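Local atomic coordinates of hyaluronidase (Thermobaculum terrenum, PDB entry 5DIY), a protein that probably acts as a hexosaminidase of glycoside hydrolase family 84, removing O-linked N-acetylglucosamine from modified proteins. Residues Asp384-Thr398 and Ser411-Val425. Residues are numbered along the deposited sequence; the frame is centred on the assembly and turned at random.
Sequences DYLDQAMITFSNLFT and SLQKALQGRTYLREV
The ring of Tyr385 carries Val425 on one face, with CB 3.7 Å from the ring centroid and almost on its normal, while the OH of Tyr421 comes to its edge at CD1 (3.5 Å). Tyr421 is itself sandwiched: Gln388 CG lies 3.3 Å above one face, toward the rim, and Val425 CG1 is over the other. With CG anti to the backbone N (chi1 178°), Tyr421 lies across Gln388, whose CG makes the CH-pi contact; the chain bends at chi2, and its amide plane is turned 46° from the ring. Leu445 and Phe432 also touch Tyr385. With an alanine in place of Tyr385, Val425 would probably lose its aromatic platform and the Tyr421 hydroxyl the edge it rests against.

Farther along, small residues let the backbones close in, with the CA atoms of Thr392 and Ala415 4.7 Å apart. Thr392 is a knob among Ala415, Gly418, Arg419 and Leu422; its OG1 lies 3.4 Å from Gly418 CA, and glycine suits this place, having no side chain to crowd the hydroxyl. That buried hydroxyl is satisfied within its own helix by Gln388 O. Asn395 similarly ties ND2 to Ile391 O (2.8 Å), and its amide packs against Lys414 CB.

The helices run roughly antiparallel, at 146°, beside helices 340-362 and 440-451 in the all-helical part following the barrel. One weak hydrogen bond crosses between them, from OG of the N-cap residue Ser411 to Asn395 O; their association thus rests mainly on shape and apolar contact.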
ATOM      1  N   ASP C 384      14.836   4.015  22.075  1.00 24.58           N
ATOM      2  CA  ASP C 384      15.913   3.608  22.995  1.00 25.79           C
ATOM      3  C   ASP C 384      17.266   4.131  22.518  1.00 25.41           C
ATOM      4  O   ASP C 384      18.090   4.571  23.323  1.00 25.10           O
ATOM      5  CB  ASP C 384      16.012   2.073  23.130  1.00 27.04           C
ATOM      6  CG  ASP C 384      14.829   1.445  23.859  1.00 27.31           C
ATOM      7  OD1 ASP C 384      14.162   2.108  24.671  1.00 28.44           O
ATOM      8  OD2 ASP C 384      14.572   0.252  23.613  1.00 29.16           O
ATOM      9  N   TYR C 385      17.488   4.099  21.205  1.00 25.94           N
ATOM     10  CA  TYR C 385      18.782   4.498  20.643  1.00 26.01           C
ATOM     11  C   TYR C 385      18.964   6.019  20.690  1.00 25.42           C
ATOM     12  O   TYR C 385      20.062   6.505  20.984  1.00 25.48           O
ATOM     13  CB  TYR C 385      18.968   3.964  19.219  1.00 26.28           C
ATOM     14  CG  TYR C 385      18.699   2.481  19.023  1.00 27.65           C
ATOM     15  CD1 TYR C 385      18.674   1.573  20.102  1.00 28.60           C
ATOM     16  CD2 TYR C 385      18.490   1.971  17.744  1.00 27.97           C
ATOM     17  CE1 TYR C 385      18.424   0.222  19.900  1.00 28.19           C
ATOM     18  CE2 TYR C 385      18.250   0.622  17.535  1.00 28.66           C
ATOM     19  CZ  TYR C 385      18.213  -0.248  18.616  1.00 29.31           C
ATOM     20  OH  TYR C 385      17.971  -1.589  18.400  1.00 29.74           O
ATOM     21  N   LEU C 386      17.895   6.765  20.413  1.00 24.93           N
ATOM     22  CA  LEU C 386      17.922   8.226  20.549  1.00 25.56           C
ATOM     23  C   LEU C 386      18.249   8.668  21.973  1.00 25.55           C
ATOM     24  O   LEU C 386      18.957   9.649  22.171  1.00 25.58           O
ATOM     25  CB  LEU C 386      16.586   8.847  20.133  1.00 26.27           C
ATOM     26  CG  LEU C 386      16.330   8.946  18.633  1.00 27.68           C
ATOM     27  CD1 LEU C 386      14.883   9.364  18.393  1.00 28.06           C
ATOM     28  CD2 LEU C 386      17.289   9.932  17.976  1.00 28.36           C
ATOM     29  N   ASP C 387      17.714   7.937  22.947  1.00 26.06           N
ATOM     30  CA  ASP C 387      18.003   8.157  24.360  1.00 27.04           C
ATOM     31  C   ASP C 387      19.508   8.059  24.658  1.00 26.51           C
ATOM     32  O   ASP C 387      20.062   8.880  25.387  1.00 25.32           O
ATOM     33  CB  ASP C 387      17.218   7.144  25.214  1.00 28.57           C
ATOM     34  CG  ASP C 387      16.891   7.657  26.604  1.00 30.58           C
ATOM     35  OD1 ASP C 387      17.164   8.836  26.926  1.00 31.13           O
ATOM     36  OD2 ASP C 387      16.343   6.858  27.396  1.00 34.49           O
ATOM     37  N   GLN C 388      20.168   7.065  24.069  1.00 26.18           N
ATOM     38  CA  GLN C 388      21.621   6.939  24.169  1.00 26.23           C
ATOM     39  C   GLN C 388      22.385   8.036  23.411  1.00 25.65           C
ATOM     40  O   GLN C 388      23.460   8.444  23.848  1.00 25.46           O
ATOM     41  CB  GLN C 388      22.073   5.543  23.731  1.00 27.51           C
ATOM     42  CG  GLN C 388      21.549   4.434  24.643  1.00 28.64           C
ATOM     43  CD  GLN C 388      22.073   4.542  26.059  1.00 29.71           C
ATOM     44  OE1 GLN C 388      23.244   4.848  26.268  1.00 30.96           O
ATOM     45  NE2 GLN C 388      21.206   4.309  27.038  1.00 30.51           N
ATOM     46  N   ALA C 389      21.840   8.518  22.294  1.00 25.04           N
ATOM     47  CA  ALA C 389      22.409   9.695  21.609  1.00 25.24           C
ATOM     48  C   ALA C 389      22.357  10.944  22.491  1.00 25.10           C
ATOM     49  O   ALA C 389      23.299  11.736  22.505  1.00 25.60           O
ATOM     50  CB  ALA C 389      21.701   9.957  20.287  1.00 24.76           C
ATOM     51  N   MET C 390      21.249  11.106  23.213  1.00 25.49           N
ATOM     52  CA  MET C 390      21.075  12.176  24.205  1.00 26.42           C
ATOM     53  C   MET C 390      22.186  12.167  25.252  1.00 26.00           C
ATOM     54  O   MET C 390      22.786  13.205  25.548  1.00 25.13           O
ATOM     55  CB  MET C 390      19.711  12.025  24.889  1.00 28.24           C
ATOM     56  CG  MET C 390      19.394  13.018  25.999  1.00 29.66           C
ATOM     57  SD  MET C 390      19.021  14.629  25.313  1.00 32.84           S
ATOM     58  CE  MET C 390      19.040  15.622  26.803  1.00 32.40           C
ATOM     59  N   ILE C 391      22.458  10.986  25.795  1.00 26.38           N
ATOM     60  CA  ILE C 391      23.486  10.823  26.814  1.00 27.17           C
ATOM     61  C   ILE C 391      24.856  11.168  26.241  1.00 25.64           C
ATOM     62  O   ILE C 391      25.649  11.857  26.888  1.00 24.46           O
ATOM     63  CB  ILE C 391      23.494   9.390  27.394  1.00 28.39           C
ATOM     64  CG1 ILE C 391      22.196   9.120  28.165  1.00 29.32           C
ATOM     65  CG2 ILE C 391      24.691   9.180  28.320  1.00 29.55           C
ATOM     66  CD1 ILE C 391      21.845   7.652  28.243  1.00 29.87           C
ATOM     67  N   THR C 392      25.121  10.695  25.026  1.00 25.04           N
ATOM     68  CA  THR C 392      26.405  10.928  24.376  1.00 24.64           C
ATOM     69  C   THR C 392      26.655  12.422  24.159  1.00 24.67           C
ATOM     70  O   THR C 392      27.698  12.932  24.567  1.00 25.85           O
ATOM     71  CB  THR C 392      26.507  10.147  23.048  1.00 24.69           C
ATOM     72  OG1 THR C 392      26.305   8.756  23.308  1.00 24.44           O
ATOM     73  CG2 THR C 392      27.873  10.343  22.389  1.00 24.85           C
ATOM     74  N   PHE C 393      25.691  13.114  23.548  1.00 24.88           N
ATOM     75  CA  PHE C 393      25.796  14.563  23.303  1.00 25.20           C
ATOM     76  C   PHE C 393      25.922  15.388  24.584  1.00 25.70           C
ATOM     77  O   PHE C 393      26.741  16.309  24.640  1.00 25.92           O
ATOM     78  CB  PHE C 393      24.599  15.098  22.499  1.00 25.86           C
ATOM     79  CG  PHE C 393      24.695  14.889  21.009  1.00 26.03           C
ATOM     80  CD1 PHE C 393      25.790  15.352  20.288  1.00 27.13           C
ATOM     81  CD2 PHE C 393      23.652  14.281  20.312  1.00 27.18           C
ATOM     82  CE1 PHE C 393      25.867  15.178  18.910  1.00 27.37           C
ATOM     83  CE2 PHE C 393      23.715  14.115  18.936  1.00 27.49           C
ATOM     84  CZ  PHE C 393      24.828  14.559  18.233  1.00 27.94           C
ATOM     85  N   SER C 394      25.117  15.069  25.599  1.00 25.92           N
ATOM     86  CA  SER C 394      25.175  15.775  26.892  1.00 27.14           C
ATOM     87  C   SER C 394      26.576  15.728  27.512  1.00 27.46           C
ATOM     88  O   SER C 394      27.097  16.734  27.983  1.00 26.48           O
ATOM     89  CB  SER C 394      24.172  15.178  27.886  1.00 27.67           C
ATOM     90  OG  SER C 394      22.862  15.131  27.344  1.00 29.21           O
ATOM     91  N   ASN C 395      27.179  14.546  27.493  1.00 28.92           N
ATOM     92  CA  ASN C 395      28.522  14.358  28.036  1.00 30.62           C
ATOM     93  C   ASN C 395      29.640  14.907  27.167  1.00 32.74           C
ATOM     94  O   ASN C 395      30.693  15.281  27.681  1.00 34.14           O
ATOM     95  CB  ASN C 395      28.740  12.892  28.369  1.00 30.03           C
ATOM     96  CG  ASN C 395      27.897  12.464  29.542  1.00 29.15           C
ATOM     97  OD1 ASN C 395      28.105  12.946  30.639  1.00 30.30           O
ATOM     98  ND2 ASN C 395      26.920  11.608  29.316  1.00 29.17           N
ATOM     99  N   LEU C 396      29.404  14.969  25.859  1.00 34.32           N
ATOM    100  CA  LEU C 396      30.295  15.677  24.953  1.00 35.38           C
ATOM    101  C   LEU C 396      30.382  17.166  25.322  1.00 37.05           C
ATOM    102  O   LEU C 396      31.485  17.716  25.397  1.00 35.83           O
ATOM    103  CB  LEU C 396      29.817  15.506  23.505  1.00 35.11           C
ATOM    104  CG  LEU C 396      30.632  16.155  22.392  1.00 35.52           C
ATOM    105  CD1 LEU C 396      32.032  15.566  22.335  1.00 36.26           C
ATOM    106  CD2 LEU C 396      29.910  15.989  21.062  1.00 35.79           C
ATOM    107  N   PHE C 397      29.231  17.803  25.565  1.00 38.64           N
ATOM    108  CA  PHE C 397      29.183  19.251  25.827  1.00 41.29           C
ATOM    109  C   PHE C 397      29.615  19.657  27.239  1.00 46.11           C
ATOM    110  O   PHE C 397      30.035  20.799  27.438  1.00 49.90           O
ATOM    111  CB  PHE C 397      27.796  19.842  25.511  1.00 40.64           C
ATOM    112  CG  PHE C 397      27.348  19.636  24.079  1.00 40.48           C
ATOM    113  CD1 PHE C 397      28.216  19.870  23.006  1.00 40.65           C
ATOM    114  CD2 PHE C 397      26.048  19.225  23.796  1.00 38.88           C
ATOM    115  CE1 PHE C 397      27.793  19.678  21.692  1.00 41.12           C
ATOM    116  CE2 PHE C 397      25.628  19.034  22.489  1.00 38.92           C
ATOM    117  CZ  PHE C 397      26.499  19.260  21.435  1.00 38.70           C
ATOM    118  N   THR C 398      29.512  18.748  28.212  1.00 49.70           N
ATOM    119  CA  THR C 398      30.014  19.008  29.566  1.00 52.07           C
ATOM    120  C   THR C 398      31.537  19.141  29.540  1.00 55.31           C
ATOM    121  O   THR C 398      32.084  20.173  29.951  1.00 57.01           O
ATOM    122  CB  THR C 398      29.600  17.894  30.556  1.00 53.26           C
ATOM    123  OG1 THR C 398      28.173  17.747  30.542  1.00 53.34           O
ATOM    124  CG2 THR C 398      30.065  18.215  31.982  1.00 52.57           C
ATOM    125  N   SER C 411      33.316  12.824  32.425  1.00 61.86           N
ATOM    126  CA  SER C 411      32.232  12.225  31.632  1.00 58.21           C
ATOM    127  C   SER C 411      32.638  11.705  30.236  1.00 58.09           C
ATOM    128  O   SER C 411      31.772  11.325  29.431  1.00 51.61           O
ATOM    129  CB  SER C 411      31.104  13.248  31.486  1.00 57.25           C
ATOM    130  OG  SER C 411      31.554  14.432  30.853  1.00 53.79           O
ATOM    131  N   LEU C 412      33.942  11.677  29.955  1.00 58.50           N
ATOM    132  CA  LEU C 412      34.466  11.062  28.730  1.00 58.82           C
ATOM    133  C   LEU C 412      34.103   9.575  28.658  1.00 56.89           C
ATOM    134  O   LEU C 412      33.843   9.053  27.572  1.00 56.05           O
ATOM    135  CB  LEU C 412      35.991  11.229  28.641  1.00 60.28           C
ATOM    136  CG  LEU C 412      36.616  11.062  27.251  1.00 61.94           C
ATOM    137  CD1 LEU C 412      36.219  12.215  26.334  1.00 63.05           C
ATOM    138  CD2 LEU C 412      38.132  10.951  27.347  1.00 62.74           C
ATOM    139  N   GLN C 413      34.081   8.917  29.818  1.00 55.99           N
ATOM    140  CA  GLN C 413      33.691   7.504  29.937  1.00 56.56           C
ATOM    141  C   GLN C 413      32.253   7.256  29.452  1.00 51.95           C
ATOM    142  O   GLN C 413      32.006   6.324  28.685  1.00 50.06           O
ATOM    143  CB  GLN C 413      33.840   7.025  31.392  1.00 60.36           C
ATOM    144  CG  GLN C 413      33.954   5.516  31.559  1.00 64.69           C
ATOM    145  CD  GLN C 413      34.093   5.100  33.019  1.00 67.93           C
ATOM    146  OE1 GLN C 413      33.125   5.155  33.781  1.00 72.41           O
ATOM    147  NE2 GLN C 413      35.295   4.680  33.416  1.00 68.22           N
ATOM    148  N   LYS C 414      31.320   8.098  29.894  1.00 46.88           N
ATOM    149  CA  LYS C 414      29.918   8.000  29.469  1.00 44.88           C
ATOM    150  C   LYS C 414      29.750   8.272  27.965  1.00 39.85           C
ATOM    151  O   LYS C 414      28.915   7.644  27.322  1.00 38.27           O
ATOM    152  CB  LYS C 414      29.025   8.945  30.286  1.00 46.54           C
ATOM    153  CG  LYS C 414      28.926   8.573  31.760  1.00 49.31           C
ATOM    154  CD  LYS C 414      28.360   9.701  32.613  1.00 50.85           C
ATOM    155  CE  LYS C 414      26.839   9.693  32.641  1.00 52.00           C
ATOM    156  NZ  LYS C 414      26.305  10.830  33.446  1.00 52.71           N
ATOM    157  N   ALA C 415      30.544   9.194  27.419  1.00 37.29           N
ATOM    158  CA  ALA C 415      30.531   9.494  25.982  1.00 36.74           C
ATOM    159  C   ALA C 415      31.076   8.327  25.147  1.00 36.29           C
ATOM    160  O   ALA C 415      30.396   7.848  24.236  1.00 35.97           O
ATOM    161  CB  ALA C 415      31.316  10.765  25.694  1.00 36.01           C
ATOM    162  N   LEU C 416      32.290   7.876  25.476  1.00 36.97           N
ATOM    163  CA  LEU C 416      32.909   6.693  24.845  1.00 38.51           C
ATOM    164  C   LEU C 416      32.009   5.470  24.890  1.00 37.67           C
ATOM    165  O   LEU C 416      31.890   4.744  23.906  1.00 37.82           O
ATOM    166  CB  LEU C 416      34.234   6.331  25.524  1.00 40.34           C
ATOM    167  CG  LEU C 416      35.421   7.273  25.306  1.00 42.56           C
ATOM    168  CD1 LEU C 416      36.509   6.994  26.338  1.00 43.81           C
ATOM    169  CD2 LEU C 416      35.974   7.147  23.895  1.00 43.00           C
ATOM    170  N   GLN C 417      31.386   5.251  26.041  1.00 37.12           N
ATOM    171  CA  GLN C 417      30.454   4.141  26.237  1.00 38.39           C
ATOM    172  C   GLN C 417      29.233   4.241  25.314  1.00 36.93           C
ATOM    173  O   GLN C 417      28.765   3.231  24.790  1.00 37.07           O
ATOM    174  CB  GLN C 417      30.018   4.112  27.702  1.00 41.41           C
ATOM    175  CG  GLN C 417      29.073   2.991  28.098  1.00 44.15           C
ATOM    176  CD  GLN C 417      28.875   2.940  29.600  1.00 47.21           C
ATOM    177  OE1 GLN C 417      27.757   3.089  30.094  1.00 50.02           O
ATOM    178  NE2 GLN C 417      29.966   2.750  30.339  1.00 48.44           N
ATOM    179  N   GLY C 418      28.725   5.458  25.133  1.00 34.60           N
ATOM    180  CA  GLY C 418      27.634   5.723  24.201  1.00 33.78           C
ATOM    181  C   GLY C 418      28.001   5.455  22.750  1.00 32.43           C
ATOM    182  O   GLY C 418      27.193   4.919  22.007  1.00 32.24           O
ATOM    183  N   ARG C 419      29.222   5.812  22.351  1.00 32.87           N
ATOM    184  CA  ARG C 419      29.706   5.527  20.993  1.00 33.95           C
ATOM    185  C   ARG C 419      29.706   4.036  20.713  1.00 31.37           C
ATOM    186  O   ARG C 419      29.267   3.608  19.654  1.00 29.88           O
ATOM    187  CB  ARG C 419      31.120   6.065  20.763  1.00 36.03           C
ATOM    188  CG  ARG C 419      31.222   7.575  20.741  1.00 38.71           C
ATOM    189  CD  ARG C 419      32.587   8.042  20.247  1.00 40.26           C
ATOM    190  NE  ARG C 419      32.663   8.129  18.777  1.00 41.71           N
ATOM    191  CZ  ARG C 419      33.340   7.303  17.968  1.00 42.16           C
ATOM    192  NH1 ARG C 419      34.033   6.269  18.438  1.00 43.12           N
ATOM    193  NH2 ARG C 419      33.319   7.516  16.656  1.00 41.75           N
ATOM    194  N   THR C 420      30.206   3.266  21.679  1.00 30.16           N
ATOM    195  CA  THR C 420      30.208   1.802  21.615  1.00 29.27           C
ATOM    196  C   THR C 420      28.795   1.266  21.418  1.00 28.20           C
ATOM    197  O   THR C 420      28.551   0.467  20.508  1.00 27.52           O
ATOM    198  CB  THR C 420      30.824   1.202  22.900  1.00 28.82           C
ATOM    199  OG1 THR C 420      32.164   1.684  23.035  1.00 29.63           O
ATOM    200  CG2 THR C 420      30.836  -0.317  22.885  1.00 28.29           C
ATOM    201  N   TYR C 421      27.877   1.714  22.272  1.00 27.23           N
ATOM    202  CA  TYR C 421      26.480   1.296  22.198  1.00 27.43           C
ATOM    203  C   TYR C 421      25.870   1.623  20.830  1.00 26.61           C
ATOM    204  O   TYR C 421      25.196   0.783  20.242  1.00 25.21           O
ATOM    205  CB  TYR C 421      25.653   1.951  23.313  1.00 28.61           C
ATOM    206  CG  TYR C 421      24.180   1.598  23.269  1.00 30.63           C
ATOM    207  CD1 TYR C 421      23.294   2.292  22.434  1.00 31.99           C
ATOM    208  CD2 TYR C 421      23.663   0.570  24.056  1.00 31.83           C
ATOM    209  CE1 TYR C 421      21.944   1.960  22.383  1.00 32.39           C
ATOM    210  CE2 TYR C 421      22.318   0.237  24.010  1.00 32.68           C
ATOM    211  CZ  TYR C 421      21.465   0.938  23.178  1.00 32.61           C
ATOM    212  OH  TYR C 421      20.130   0.614  23.140  1.00 35.60           O
ATOM    213  N   LEU C 422      26.098   2.842  20.345  1.00 26.13           N
ATOM    214  CA  LEU C 422      25.512   3.280  19.075  1.00 26.52           C
ATOM    215  C   LEU C 422      26.050   2.475  17.893  1.00 25.96           C
ATOM    216  O   LEU C 422      25.283   2.064  17.029  1.00 24.66           O
ATOM    217  CB  LEU C 422      25.717   4.781  18.852  1.00 26.58           C
ATOM    218  CG  LEU C 422      24.856   5.671  19.757  1.00 27.12           C
ATOM    219  CD1 LEU C 422      25.240   7.125  19.566  1.00 27.33           C
ATOM    220  CD2 LEU C 422      23.368   5.462  19.516  1.00 27.68           C
ATOM    221  N   ARG C 423      27.358   2.228  17.891  1.00 26.42           N
ATOM    222  CA  ARG C 423      28.005   1.394  16.875  1.00 28.58           C
ATOM    223  C   ARG C 423      27.365   0.008  16.808  1.00 27.58           C
ATOM    224  O   ARG C 423      27.038  -0.479  15.723  1.00 25.80           O
ATOM    225  CB  ARG C 423      29.509   1.293  17.162  1.00 30.91           C
ATOM    226  CG  ARG C 423      30.313   0.577  16.089  1.00 33.37           C
ATOM    227  CD  ARG C 423      31.793   0.485  16.440  1.00 34.63           C
ATOM    228  NE  ARG C 423      32.418   1.788  16.676  1.00 37.01           N
ATOM    229  CZ  ARG C 423      32.687   2.709  15.742  1.00 40.14           C
ATOM    230  NH1 ARG C 423      32.386   2.525  14.454  1.00 41.95           N
ATOM    231  NH2 ARG C 423      33.267   3.848  16.104  1.00 41.82           N
ATOM    232  N   GLU C 424      27.149  -0.590  17.978  1.00 27.80           N
ATOM    233  CA  GLU C 424      26.495  -1.895  18.098  1.00 28.38           C
ATOM    234  C   GLU C 424      25.059  -1.886  17.545  1.00 27.02           C
ATOM    235  O   GLU C 424      24.727  -2.697  16.677  1.00 25.26           O
ATOM    236  CB  GLU C 424      26.502  -2.355  19.564  1.00 31.21           C
ATOM    237  CG  GLU C 424      26.215  -3.834  19.781  1.00 34.55           C
ATOM    238  CD  GLU C 424      26.065  -4.197  21.256  1.00 37.29           C
ATOM    239  OE1 GLU C 424      26.486  -3.402  22.129  1.00 40.80           O
ATOM    240  OE2 GLU C 424      25.512  -5.280  21.547  1.00 38.79           O
ATOM    241  N   VAL C 425      24.216  -0.977  18.035  1.00 24.94           N
ATOM    242  CA  VAL C 425      22.800  -0.952  17.612  1.00 24.68           C
ATOM    243  C   VAL C 425      22.575  -0.485  16.160  1.00 23.74           C
ATOM    244  O   VAL C 425      21.639  -0.954  15.516  1.00 22.74           O
ATOM    245  CB  VAL C 425      21.883  -0.169  18.580  1.00 25.45           C
ATOM    246  CG1 VAL C 425      21.950  -0.782  19.976  1.00 26.07           C
ATOM    247  CG2 VAL C 425      22.218   1.321  18.608  1.00 25.10           C
TER